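Local coordinates for protein japanin (PDB 4BOE) that binds cholesterol in a lipocalin pocket and, as a tick salivary protein, modulates the host immune response, blocking dendritic cell differentiation from monocytes, at residues P2-I7 with D100-S105; Q10-A15 with W117-Y122; G16-L21 with S112-W117; V29-L34 with V41-I46. All blocks are in the same frame, centred on the assembly; numbering follows the deposited sequence. Where two conformers were deposited one is given.

Overall arrangement
All four contacts belong to one lipocalin barrel. Interactions 2 and 3 join successive parts of the same antiparallel pair, strands 12-18 and 114-118: interaction 2 runs from the pocket out to a more exposed end bridged by a water, while interaction 3 is more buried and adds side-chain hydrogen bonds to the backbone ones. Interaction 4, a buried hairpin on strands 26-37 and 40-49, carries the most elaborate polar network. Interaction 1 is also buried but has no hydrogen bond between its segments; there the N-terminal loop meets strand 101-106 through small apolar contacts. Arg43 of interaction 4 ties this loop to the hairpin by bonding to Ala6. Interactions 2, 3 and 4 all line the cholesterol, which Ala6 also touches.

Interaction 1: P2-I7 with D100-S105; sequences PSMPAI and DFLLLS
Leu102 meets three successive residues of the N-terminal segment 2-7. Its CG is anti to the backbone N (chi1 177°), which sends the two methyls to different partners: CD1 lies against the sulfur of Met4, 4.2 Å from SD, and CD2 against the methyl of Ala6, 4.0 Å from CB. Between them Pro5 sets its ring on the strand backbone, with CG 3.5 Å from the carbonyl O of Phe101. Proline suits the spot because its compact ring fills it while bringing no N-H that would need a partner. The phenyl ring of Phe101 points to the other side of the sheet, where Val118 and Thr96 receive it.

The bent Met4 chain is steadied by a weak bond from Ala6 N to its SD, and around it stand Trp67, Leu74 and Ile94. Further polar ties are Ser3 N to Asn99 OD1 and Ala6 O to Arg43 NH1, while strand 101-106 is held by backbone bonds to its neighbours.

Ala6 also touches cholesterol, so its small methyl serves both strand and ligand. With no hydrogen bond between the two segments, their fit depends on apolar shape, and the loop's polar fastening comes from other partners.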
# COMPACT_ATOMS: atom_id res chain seq x y z
N PRO A 2 18.56 -4.98 3.22
CA PRO A 2 17.64 -4.11 2.48
C PRO A 2 16.99 -3.04 3.33
O PRO A 2 16.82 -3.20 4.54
CB PRO A 2 16.60 -5.08 1.92
CG PRO A 2 17.34 -6.32 1.74
CD PRO A 2 18.27 -6.39 2.93
N SER A 3 16.63 -1.94 2.67
CA SER A 3 16.00 -0.80 3.35
C SER A 3 14.45 -1.03 3.41
O SER A 3 13.89 -1.46 2.40
CB SER A 3 16.38 0.49 2.63
OG SER A 3 17.76 0.76 2.86
N MET A 4 13.79 -0.79 4.59
CA MET A 4 12.34 -1.01 4.76
C MET A 4 11.55 0.06 3.95
O MET A 4 11.65 1.24 4.26
CB MET A 4 11.95 -1.09 6.26
CG MET A 4 10.54 -0.49 6.63
SD MET A 4 9.18 -1.47 6.09
CE MET A 4 8.29 -1.64 7.49
N PRO A 5 10.79 -0.35 2.91
CA PRO A 5 10.12 0.62 2.03
C PRO A 5 9.10 1.61 2.64
O PRO A 5 8.97 2.74 2.12
CB PRO A 5 9.45 -0.26 0.98
CG PRO A 5 10.03 -1.54 1.10
CD PRO A 5 10.47 -1.72 2.49
N ALA A 6 8.34 1.19 3.67
CA ALA A 6 7.33 2.01 4.34
C ALA A 6 7.86 3.33 4.90
O ALA A 6 7.18 4.35 4.81
CB ALA A 6 6.69 1.22 5.45
N ILE A 7 9.10 3.33 5.43
CA ILE A 7 9.75 4.53 6.00
C ILE A 7 10.81 5.11 5.09
O ILE A 7 11.51 6.06 5.46
CB ILE A 7 10.28 4.20 7.41
CG1 ILE A 7 11.30 3.00 7.40
CG2 ILE A 7 9.11 3.89 8.33
CD1 ILE A 7 12.30 3.07 8.40
N ASP A 100 12.34 -2.98 -2.77
CA ASP A 100 11.31 -2.52 -3.66
C ASP A 100 9.96 -3.20 -3.50
O ASP A 100 9.09 -2.98 -4.33
CB ASP A 100 11.86 -2.61 -5.10
CG ASP A 100 13.03 -1.63 -5.33
OD1 ASP A 100 12.77 -0.43 -5.57
OD2 ASP A 100 14.18 -2.03 -5.16
N PHE A 101 9.72 -3.91 -2.39
CA PHE A 101 8.38 -4.45 -2.14
C PHE A 101 8.11 -4.62 -0.65
O PHE A 101 9.02 -4.71 0.16
CB PHE A 101 8.08 -5.74 -2.93
CG PHE A 101 8.52 -7.00 -2.24
CD1 PHE A 101 7.69 -7.62 -1.32
CD2 PHE A 101 9.79 -7.52 -2.45
CE1 PHE A 101 8.14 -8.71 -0.60
CE2 PHE A 101 10.22 -8.63 -1.73
CZ PHE A 101 9.40 -9.21 -0.81
N LEU A 102 6.82 -4.59 -0.31
CA LEU A 102 6.35 -4.76 1.03
C LEU A 102 5.05 -5.56 1.01
O LEU A 102 4.14 -5.26 0.23
CB LEU A 102 6.14 -3.36 1.64
CG LEU A 102 5.58 -3.30 3.03
CD1 LEU A 102 6.54 -3.97 4.05
CD2 LEU A 102 5.27 -1.87 3.40
N LEU A 103 4.96 -6.57 1.88
CA LEU A 103 3.75 -7.39 1.98
C LEU A 103 3.23 -7.29 3.42
O LEU A 103 3.92 -7.70 4.35
CB LEU A 103 4.06 -8.86 1.60
CG LEU A 103 2.90 -9.84 1.64
CD1 LEU A 103 1.81 -9.44 0.66
CD2 LEU A 103 3.40 -11.24 1.30
N LEU A 104 2.03 -6.70 3.58
CA LEU A 104 1.38 -6.46 4.86
C LEU A 104 0.16 -7.32 5.07
O LEU A 104 -0.53 -7.61 4.11
CB LEU A 104 0.92 -4.99 4.95
CG LEU A 104 1.96 -3.92 4.84
CD1 LEU A 104 1.28 -2.52 4.90
CD2 LEU A 104 3.02 -4.08 5.92
N SER A 105 -0.14 -7.67 6.32
CA SER A 105 -1.33 -8.47 6.67
C SER A 105 -2.07 -7.78 7.80
O SER A 105 -1.45 -7.14 8.63
CB SER A 105 -0.98 -9.89 7.17
OG SER A 105 -0.59 -10.79 6.15

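Interaction 2: Q10-A15 with W117-Y122; sequences QTLYLA and WVTLKY. With CLR (cholesterol), chain C.
Two backbone hydrogen bonds join Tyr13 and Val118, an antiparallel hydrogen-bonded pair, with Tyr13 N 2.8 Å from Val118 O and Val118 N 2.9 Å from Tyr13 O; both bonds are nearly straight and lie in the carbonyl planes. The next pair, Leu14 with Trp117, is non-hydrogen-bonded and turns both side chains to the ligand side.

The aromatic contacts centre on Trp117, whose broad, flat indole can serve two apolar neighbours at once. Leu14 crosses obliquely over one face, its CD1 making a CH-pi contact 4.0 Å from the centroid of the six-membered ring of Trp117. On the opposite face cholesterol C26, a methyl at the end of the sterol tail, sits 3.5 Å above the plane and over the ring centre. An alanine here would remove the indole faces and would probably cost Leu14 and the sterol tail much of their packing, loosening this wall of the pocket.

Apolar contacts continue along the strands: Ala15 CB touches Val118 CG2 at 4.0 Å on the far side of the sheet, and Leu12 CD2 meets Thr119 CG2 at 3.8 Å. Tyr13 and Leu120 lie side by side, while the ring edge of Tyr13 comes up to Val118 O.

Where the strands part, a water takes over. It donates to Gln10 OE1 and Thr11 O and accepts from Leu120 N at 2.9 Å.

This pairing of the first strand with 114-118, the eighth in order, is the seam that closes the antiparallel beta-barrel of a lipocalin around its ligand.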
# COMPACT_ATOMS: atom_id res chain seq x y z
N GLN A 10 10.81 6.33 -1.49
CA GLN A 10 10.25 5.97 -2.80
C GLN A 10 8.74 5.78 -2.73
O GLN A 10 8.22 5.33 -1.72
CB GLN A 10 10.90 4.70 -3.36
CG GLN A 10 12.25 4.98 -4.04
CD GLN A 10 12.14 5.63 -5.41
OE1 GLN A 10 11.15 5.50 -6.15
NE2 GLN A 10 13.19 6.31 -5.81
N THR A 11 8.05 6.12 -3.80
CA THR A 11 6.61 5.94 -3.90
C THR A 11 6.30 4.46 -3.99
O THR A 11 7.00 3.74 -4.69
CB THR A 11 6.06 6.72 -5.10
OG1 THR A 11 6.34 8.09 -4.90
CG2 THR A 11 4.56 6.52 -5.33
N LEU A 12 5.25 4.02 -3.29
CA LEU A 12 4.81 2.63 -3.30
C LEU A 12 3.45 2.53 -3.96
O LEU A 12 2.58 3.35 -3.71
CB LEU A 12 4.72 2.08 -1.88
CG LEU A 12 5.99 1.95 -1.08
CD1 LEU A 12 5.67 1.70 0.39
CD2 LEU A 12 6.85 0.80 -1.63
N TYR A 13 3.25 1.49 -4.78
CA TYR A 13 2.04 1.25 -5.54
C TYR A 13 1.41 -0.04 -5.10
O TYR A 13 2.11 -1.05 -4.99
CB TYR A 13 2.37 1.14 -7.03
CG TYR A 13 3.07 2.35 -7.58
CD1 TYR A 13 4.46 2.49 -7.46
CD2 TYR A 13 2.36 3.39 -8.15
CE1 TYR A 13 5.11 3.64 -7.90
CE2 TYR A 13 3.00 4.52 -8.65
CZ TYR A 13 4.37 4.66 -8.50
OH TYR A 13 4.99 5.78 -9.00
N LEU A 14 0.07 -0.03 -4.94
CA LEU A 14 -0.68 -1.22 -4.56
C LEU A 14 -0.73 -2.17 -5.75
O LEU A 14 -1.18 -1.80 -6.83
CB LEU A 14 -2.11 -0.85 -4.09
CG LEU A 14 -2.98 -2.01 -3.61
CD1 LEU A 14 -2.41 -2.63 -2.36
CD2 LEU A 14 -4.41 -1.52 -3.40
N ALA A 15 -0.13 -3.33 -5.59
CA ALA A 15 -0.04 -4.32 -6.68
C ALA A 15 -0.97 -5.50 -6.47
O ALA A 15 -1.25 -6.23 -7.41
CB ALA A 15 1.39 -4.81 -6.79
N TRP A 117 2.67 -4.13 -1.95
CA TRP A 117 3.13 -2.83 -2.40
C TRP A 117 4.45 -2.98 -3.07
O TRP A 117 5.29 -3.71 -2.59
CB TRP A 117 3.28 -1.88 -1.20
CG TRP A 117 2.03 -1.75 -0.40
CD1 TRP A 117 1.61 -2.56 0.61
CD2 TRP A 117 1.01 -0.75 -0.57
NE1 TRP A 117 0.35 -2.19 1.02
CE2 TRP A 117 -0.02 -1.06 0.34
CE3 TRP A 117 0.87 0.39 -1.39
CZ2 TRP A 117 -1.17 -0.27 0.46
CZ3 TRP A 117 -0.32 1.12 -1.33
CH2 TRP A 117 -1.32 0.79 -0.41
N VAL A 118 4.63 -2.32 -4.19
CA VAL A 118 5.87 -2.35 -4.94
C VAL A 118 6.29 -0.93 -5.28
O VAL A 118 5.45 -0.04 -5.41
CB VAL A 118 5.78 -3.23 -6.22
CG1 VAL A 118 5.51 -4.69 -5.89
CG2 VAL A 118 4.77 -2.69 -7.23
N THR A 119 7.58 -0.73 -5.56
CA THR A 119 8.03 0.56 -6.10
C THR A 119 7.94 0.54 -7.63
O THR A 119 7.55 -0.47 -8.23
CB THR A 119 9.46 0.85 -5.66
OG1 THR A 119 10.26 -0.13 -6.26
CG2 THR A 119 9.64 0.85 -4.15
N LEU A 120 8.31 1.66 -8.26
CA LEU A 120 8.29 1.79 -9.73
C LEU A 120 9.05 0.70 -10.46
O LEU A 120 8.70 0.37 -11.58
CB LEU A 120 8.86 3.15 -10.19
CG LEU A 120 8.43 3.58 -11.60
CD1 LEU A 120 6.94 3.95 -11.64
CD2 LEU A 120 9.29 4.72 -12.08
N LYS A 121 10.09 0.15 -9.83
CA LYS A 121 10.90 -0.91 -10.41
C LYS A 121 10.07 -2.12 -10.87
O LYS A 121 10.44 -2.76 -11.85
CB LYS A 121 11.94 -1.33 -9.37
CG LYS A 121 12.91 -2.39 -9.82
CD LYS A 121 13.84 -2.71 -8.70
CE LYS A 121 14.89 -3.71 -9.13
NZ LYS A 121 15.96 -3.85 -8.12
N TYR A 122 8.98 -2.46 -10.15
CA TYR A 122 8.19 -3.64 -10.47
C TYR A 122 6.77 -3.38 -10.94
O TYR A 122 6.03 -4.35 -11.03
CB TYR A 122 8.16 -4.55 -9.24
CG TYR A 122 9.51 -4.95 -8.67
CD1 TYR A 122 10.52 -5.42 -9.51
CD2 TYR A 122 9.69 -5.10 -7.30
CE1 TYR A 122 11.73 -5.88 -8.99
CE2 TYR A 122 10.87 -5.61 -6.77
CZ TYR A 122 11.91 -5.98 -7.62
OH TYR A 122 13.10 -6.44 -7.11
C1 CLR C . -7.71 0.61 -1.59
C2 CLR C . -8.81 0.16 -2.54
C3 CLR C . -8.60 -1.27 -2.99
C4 CLR C . -8.51 -2.20 -1.80
C5 CLR C . -7.50 -1.73 -0.77
C6 CLR C . -6.60 -2.58 -0.29
C7 CLR C . -5.55 -2.25 0.73
C8 CLR C . -5.85 -0.94 1.46
C9 CLR C . -6.29 0.13 0.44
C10 CLR C . -7.59 -0.27 -0.33
C11 CLR C . -6.38 1.53 1.08
C12 CLR C . -5.13 1.92 1.87
C13 CLR C . -4.75 0.88 2.94
C14 CLR C . -4.61 -0.47 2.21
C15 CLR C . -3.96 -1.38 3.26
C16 CLR C . -2.96 -0.45 3.95
C17 CLR C . -3.32 1.00 3.53
C18 CLR C . -5.81 0.85 4.06
C19 CLR C . -8.86 -0.10 0.53
C20 CLR C . -3.03 2.03 4.63
C21 CLR C . -3.36 3.47 4.21
C22 CLR C . -1.57 1.92 5.11
C23 CLR C . -0.48 1.87 4.01
C24 CLR C . 0.90 1.79 4.59
C25 CLR C . 2.09 1.51 3.70
C26 CLR C . 1.93 1.24 2.23
C27 CLR C . 3.36 2.25 4.04
O1 CLR C . -9.72 -1.67 -3.79
O HOH W 1 8.73 4.06 -6.76

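Interaction 3: G16-L21 with S112-W117; sequences GHSSKL and STCSLW. With CLR (cholesterol), chain C.
Here the seam of the lipocalin barrel, strand 12-18 against strand 114-118, continues antiparallel and ends in a 3-10 turn. Leu116 N gives a straight bond to Gly16 O at 2.8 Å, whereas the return bond from Gly16 N is weak.

His17 takes the crowded conformation, CG between the backbone N and the carbonyl carbon (chi1 60°), which lays the imidazole face against the sterol: cholesterol C4 stands 3.8 Å above the ring plane of His17, over its centre. The ring's rotation is fixed by ND1, which donates in the ring plane to Ser18 O at 2.9 Å. A leucine here would probably lose both that hydrogen bond and the flat surface against the first sterol ring. Ser18 O, gripped by Leu21 N as well, ties the histidine to the turn.

Ser18 turns OG anti to its carbonyl carbon, and so accepts from Cys114 N at 2.9 Å. A serine suits this buried place, its short hydroxyl reaching both Cys114 N and Pro139 O next to the Cys114-Cys138 disulfide. Leu21 and Thr113 meet tip to tip, while the hydroxyl of Thr113 bonds to Glu109.

Ser115, on the same face as His17, also adopts the crowded conformation (chi1 63°), with OG 3.7 Å from cholesterol C15. That same OG accepts from Trp117 NE1 at 2.9 Å, lying 22° out of the indole plane.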
# COMPACT_ATOMS: atom_id res chain seq x y z
N GLY A 16 -1.45 -5.71 -5.26
CA GLY A 16 -2.32 -6.85 -4.99
C GLY A 16 -2.94 -6.70 -3.62
O GLY A 16 -2.35 -6.06 -2.77
N HIS A 17 -4.12 -7.30 -3.42
CA HIS A 17 -4.80 -7.30 -2.13
C HIS A 17 -5.79 -8.44 -2.03
O HIS A 17 -6.14 -9.04 -3.04
CB HIS A 17 -5.49 -5.96 -1.85
CG HIS A 17 -6.53 -5.60 -2.86
ND1 HIS A 17 -7.83 -6.06 -2.77
CD2 HIS A 17 -6.43 -4.84 -3.97
CE1 HIS A 17 -8.46 -5.59 -3.83
NE2 HIS A 17 -7.63 -4.88 -4.60
N SER A 18 -6.28 -8.71 -0.82
CA SER A 18 -7.32 -9.73 -0.58
C SER A 18 -8.66 -9.14 -1.07
O SER A 18 -8.88 -7.95 -0.84
CB SER A 18 -7.44 -10.02 0.92
OG SER A 18 -6.27 -10.62 1.42
N SER A 19 -9.49 -9.92 -1.78
CA SER A 19 -10.79 -9.42 -2.33
C SER A 19 -11.68 -8.71 -1.33
O SER A 19 -12.32 -7.74 -1.69
CB SER A 19 -11.59 -10.56 -2.97
OG SER A 19 -11.95 -11.48 -1.96
N LYS A 20 -11.72 -9.16 -0.09
CA LYS A 20 -12.56 -8.55 0.96
C LYS A 20 -12.29 -7.04 1.15
O LYS A 20 -13.18 -6.31 1.59
CB LYS A 20 -12.33 -9.31 2.28
CG LYS A 20 -13.01 -8.72 3.51
CD LYS A 20 -12.93 -9.65 4.72
CE LYS A 20 -13.73 -9.13 5.89
NZ LYS A 20 -13.01 -9.32 7.18
N LEU A 21 -11.04 -6.59 0.91
CA LEU A 21 -10.67 -5.18 1.06
C LEU A 21 -11.20 -4.28 -0.07
O LEU A 21 -11.30 -3.06 0.14
CB LEU A 21 -9.16 -5.06 1.07
CG LEU A 21 -8.45 -5.70 2.27
CD1 LEU A 21 -6.99 -5.70 2.06
CD2 LEU A 21 -8.79 -5.00 3.52
N SER A 112 -6.52 -13.55 7.77
CA SER A 112 -5.89 -12.26 7.64
C SER A 112 -5.80 -11.68 6.19
O SER A 112 -5.16 -12.30 5.34
CB SER A 112 -4.51 -12.32 8.25
OG SER A 112 -3.93 -11.04 8.26
N THR A 113 -6.39 -10.48 5.96
CA THR A 113 -6.33 -9.83 4.66
C THR A 113 -4.93 -9.27 4.44
O THR A 113 -4.27 -8.86 5.39
CB THR A 113 -7.41 -8.77 4.47
OG1 THR A 113 -7.21 -7.72 5.39
CG2 THR A 113 -8.82 -9.34 4.53
N CYS A 114 -4.57 -9.17 3.19
CA CYS A 114 -3.24 -8.72 2.79
C CYS A 114 -3.25 -7.64 1.73
O CYS A 114 -4.20 -7.48 1.00
CB CYS A 114 -2.39 -9.91 2.34
SG CYS A 114 -2.29 -10.10 0.54
N SER A 115 -2.10 -6.95 1.62
CA SER A 115 -1.83 -5.91 0.63
C SER A 115 -0.34 -6.01 0.24
O SER A 115 0.53 -6.18 1.10
CB SER A 115 -2.23 -4.51 1.06
OG SER A 115 -1.54 -4.01 2.18
N LEU A 116 -0.08 -5.99 -1.08
CA LEU A 116 1.24 -6.06 -1.66
C LEU A 116 1.52 -4.71 -2.29
O LEU A 116 0.70 -4.21 -3.04
CB LEU A 116 1.30 -7.18 -2.72
CG LEU A 116 2.59 -7.26 -3.54
CD1 LEU A 116 3.75 -7.64 -2.69
CD2 LEU A 116 2.42 -8.18 -4.70
N TRP A 117 2.67 -4.13 -1.95
CA TRP A 117 3.13 -2.83 -2.40
C TRP A 117 4.45 -2.98 -3.07
O TRP A 117 5.29 -3.71 -2.59
CB TRP A 117 3.28 -1.88 -1.20
CG TRP A 117 2.03 -1.75 -0.40
CD1 TRP A 117 1.61 -2.56 0.61
CD2 TRP A 117 1.01 -0.75 -0.57
NE1 TRP A 117 0.35 -2.19 1.02
CE2 TRP A 117 -0.02 -1.06 0.34
CE3 TRP A 117 0.87 0.39 -1.39
CZ2 TRP A 117 -1.17 -0.27 0.46
CZ3 TRP A 117 -0.32 1.12 -1.33
CH2 TRP A 117 -1.32 0.79 -0.41
C1 CLR C . -7.71 0.61 -1.59
C2 CLR C . -8.81 0.16 -2.54
C3 CLR C . -8.60 -1.27 -2.99
C4 CLR C . -8.51 -2.20 -1.80
C5 CLR C . -7.50 -1.73 -0.77
C6 CLR C . -6.60 -2.58 -0.29
C7 CLR C . -5.55 -2.25 0.73
C8 CLR C . -5.85 -0.94 1.46
C9 CLR C . -6.29 0.13 0.44
C10 CLR C . -7.59 -0.27 -0.33
C11 CLR C . -6.38 1.53 1.08
C12 CLR C . -5.13 1.92 1.87
C13 CLR C . -4.75 0.88 2.94
C14 CLR C . -4.61 -0.47 2.21
C15 CLR C . -3.96 -1.38 3.26
C16 CLR C . -2.96 -0.45 3.95
C17 CLR C . -3.32 1.00 3.53
C18 CLR C . -5.81 0.85 4.06
C19 CLR C . -8.86 -0.10 0.53
C20 CLR C . -3.03 2.03 4.63
C21 CLR C . -3.36 3.47 4.21
C22 CLR C . -1.57 1.92 5.11
C23 CLR C . -0.48 1.87 4.01
C24 CLR C . 0.90 1.79 4.59
C25 CLR C . 2.09 1.51 3.70
C26 CLR C . 1.93 1.24 2.23
C27 CLR C . 3.36 2.25 4.04
O1 CLR C . -9.72 -1.67 -3.79

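Interaction 4: V29-L34 with V41-I46; sequences VKTRYL and VTRSLI. With CLR (cholesterol), chain C.
This is a beta-hairpin contact: strands 26-37 and 40-49, consecutive in the chain, pair antiparallel in the barrel wall beside the cholesterol. Backbone bonds run along it, from the pair Lys30 and Ile46, joined in both directions, to Leu34 N, which donates to Thr42 O at 2.8 Å.

The ligand-side face is organised by Thr31. Its OG1 is anti to the backbone N (chi1 171°) and donates to Ser44 O at 2.8 Å, while CG2 turns to the sterol tail, 3.8 Å from cholesterol C26. A threonine suits this border, offering a hydroxyl to the wall and a methyl to the pocket. Leu45 and Val29 touch each other and the sterol with their methyls.

Arg43 crosses Thr31 at about a right angle and grips it side-on: NE donates to Thr31 OG1 at 2.8 Å and NH2 to Thr31 O at 3.0 Å. Both acceptors lie in the guanidinium plane, and Tyr33 CA covers one of its faces. Tyr33 also rests its CE2 3.6 Å from Val41 CG1.

On the opposite face of the sheet, with Arg32, Ser44 and Ile46, Lys30 CG packs on Ile46 CB, and Lys30 NZ goes on to Cys150 O. A water links Arg32 NH1 to Ser44 OG.

The NH1 of Arg43 bonds to the carbonyls of Ala6 and Asn8, and NH2 also to that of Gln10. With five bonds, the buried guanidinium is fixed in position and orientation, and its charge is probably stabilised by four carbonyl dipoles and a hydroxyl; none of these five partners is a carboxylate.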
# COMPACT_ATOMS: atom_id res chain seq x y z
N VAL A 29 -4.03 3.34 -6.74
CA VAL A 29 -3.68 3.47 -5.30
C VAL A 29 -2.18 3.45 -5.13
O VAL A 29 -1.49 2.54 -5.62
CB VAL A 29 -4.39 2.43 -4.41
CG1 VAL A 29 -3.98 2.57 -2.94
CG2 VAL A 29 -5.90 2.55 -4.53
N LYS A 30 -1.67 4.48 -4.48
CA LYS A 30 -0.24 4.63 -4.24
C LYS A 30 0.02 5.51 -3.03
O LYS A 30 -0.87 6.21 -2.54
CB LYS A 30 0.44 5.22 -5.50
CG LYS A 30 0.07 6.65 -5.81
CD LYS A 30 0.76 7.22 -7.04
CE LYS A 30 -0.13 7.28 -8.23
NZ LYS A 30 0.55 7.79 -9.45
N THR A 31 1.23 5.48 -2.52
CA THR A 31 1.60 6.29 -1.38
C THR A 31 2.95 6.98 -1.62
O THR A 31 3.92 6.31 -1.96
CB THR A 31 1.53 5.50 -0.02
OG1 THR A 31 2.10 6.29 1.00
CG2 THR A 31 2.29 4.22 -0.02
N ARG A 32 2.99 8.33 -1.45
CA ARG A 32 4.22 9.10 -1.60
C ARG A 32 4.71 9.52 -0.23
O ARG A 32 3.92 9.84 0.66
CB ARG A 32 4.05 10.35 -2.47
CG ARG A 32 3.41 10.15 -3.81
CD ARG A 32 3.70 11.34 -4.67
NE ARG A 32 3.02 11.26 -5.97
CZ ARG A 32 1.83 11.79 -6.25
NH1 ARG A 32 1.15 12.46 -5.33
NH2 ARG A 32 1.32 11.66 -7.47
N TYR A 33 6.03 9.60 -0.09
CA TYR A 33 6.69 10.06 1.10
C TYR A 33 6.55 11.58 1.14
O TYR A 33 6.79 12.24 0.12
CB TYR A 33 8.20 9.69 1.01
CG TYR A 33 9.06 10.27 2.12
CD1 TYR A 33 9.55 11.57 2.04
CD2 TYR A 33 9.39 9.51 3.23
CE1 TYR A 33 10.33 12.10 3.06
CE2 TYR A 33 10.17 10.03 4.25
CZ TYR A 33 10.69 11.31 4.14
OH TYR A 33 11.48 11.81 5.13
N LEU A 34 6.22 12.13 2.30
CA LEU A 34 6.11 13.60 2.44
C LEU A 34 7.20 14.13 3.35
O LEU A 34 7.97 14.98 2.94
CB LEU A 34 4.74 14.03 2.96
CG LEU A 34 3.56 13.56 2.13
CD1 LEU A 34 2.27 14.05 2.73
CD2 LEU A 34 3.66 14.01 0.67
N VAL A 41 7.03 8.84 9.93
CA VAL A 41 7.12 9.27 8.53
C VAL A 41 5.72 9.65 8.09
O VAL A 41 4.78 8.89 8.32
CB VAL A 41 7.74 8.16 7.64
CG1 VAL A 41 7.58 8.47 6.16
CG2 VAL A 41 9.23 7.99 7.98
N THR A 42 5.58 10.78 7.40
CA THR A 42 4.28 11.19 6.89
C THR A 42 4.28 10.84 5.44
O THR A 42 5.22 11.16 4.71
CB THR A 42 3.96 12.69 7.14
OG1 THR A 42 4.11 12.94 8.52
CG2 THR A 42 2.53 13.06 6.78
N ARG A 43 3.22 10.16 5.01
CA ARG A 43 3.05 9.81 3.62
C ARG A 43 1.63 10.24 3.19
O ARG A 43 0.72 10.37 4.01
CB ARG A 43 3.17 8.29 3.41
CG ARG A 43 4.38 7.58 4.04
CD ARG A 43 4.39 6.09 3.58
NE ARG A 43 4.67 6.03 2.15
CZ ARG A 43 5.87 5.98 1.58
NH1 ARG A 43 6.96 5.85 2.32
NH2 ARG A 43 5.98 6.00 0.26
N SER A 44 1.45 10.39 1.91
CA SER A 44 0.13 10.63 1.34
C SER A 44 -0.45 9.31 0.83
O SER A 44 0.30 8.38 0.55
CB SER A 44 0.21 11.61 0.17
OG SER A 44 0.96 11.05 -0.89
N LEU A 45 -1.77 9.22 0.75
CA LEU A 45 -2.48 8.12 0.13
C LEU A 45 -3.16 8.76 -1.06
O LEU A 45 -3.96 9.67 -0.89
CB LEU A 45 -3.48 7.48 1.09
CG LEU A 45 -4.26 6.30 0.52
CD1 LEU A 45 -3.35 5.12 0.20
CD2 LEU A 45 -5.29 5.89 1.48
N ILE A 46 -2.77 8.38 -2.27
CA ILE A 46 -3.24 8.94 -3.52
C ILE A 46 -4.05 7.86 -4.26
O ILE A 46 -3.66 6.70 -4.31
CB ILE A 46 -2.04 9.40 -4.38
CG1 ILE A 46 -1.10 10.37 -3.65
CG2 ILE A 46 -2.48 10.01 -5.71
CD1 ILE A 46 -1.76 11.64 -3.16
C1 CLR C . -7.71 0.61 -1.59
C2 CLR C . -8.81 0.16 -2.54
C3 CLR C . -8.60 -1.27 -2.99
C4 CLR C . -8.51 -2.20 -1.80
C5 CLR C . -7.50 -1.73 -0.77
C6 CLR C . -6.60 -2.58 -0.29
C7 CLR C . -5.55 -2.25 0.73
C8 CLR C . -5.85 -0.94 1.46
C9 CLR C . -6.29 0.13 0.44
C10 CLR C . -7.59 -0.27 -0.33
C11 CLR C . -6.38 1.53 1.08
C12 CLR C . -5.13 1.92 1.87
C13 CLR C . -4.75 0.88 2.94
C14 CLR C . -4.61 -0.47 2.21
C15 CLR C . -3.96 -1.38 3.26
C16 CLR C . -2.96 -0.45 3.95
C17 CLR C . -3.32 1.00 3.53
C18 CLR C . -5.81 0.85 4.06
C19 CLR C . -8.86 -0.10 0.53
C20 CLR C . -3.03 2.03 4.63
C21 CLR C . -3.36 3.47 4.21
C22 CLR C . -1.57 1.92 5.11
C23 CLR C . -0.48 1.87 4.01
C24 CLR C . 0.90 1.79 4.59
C25 CLR C . 2.09 1.51 3.70
C26 CLR C . 1.93 1.24 2.23
C27 CLR C . 3.36 2.25 4.04
O1 CLR C . -9.72 -1.67 -3.79
O HOH W 2 1.45 13.30 -2.68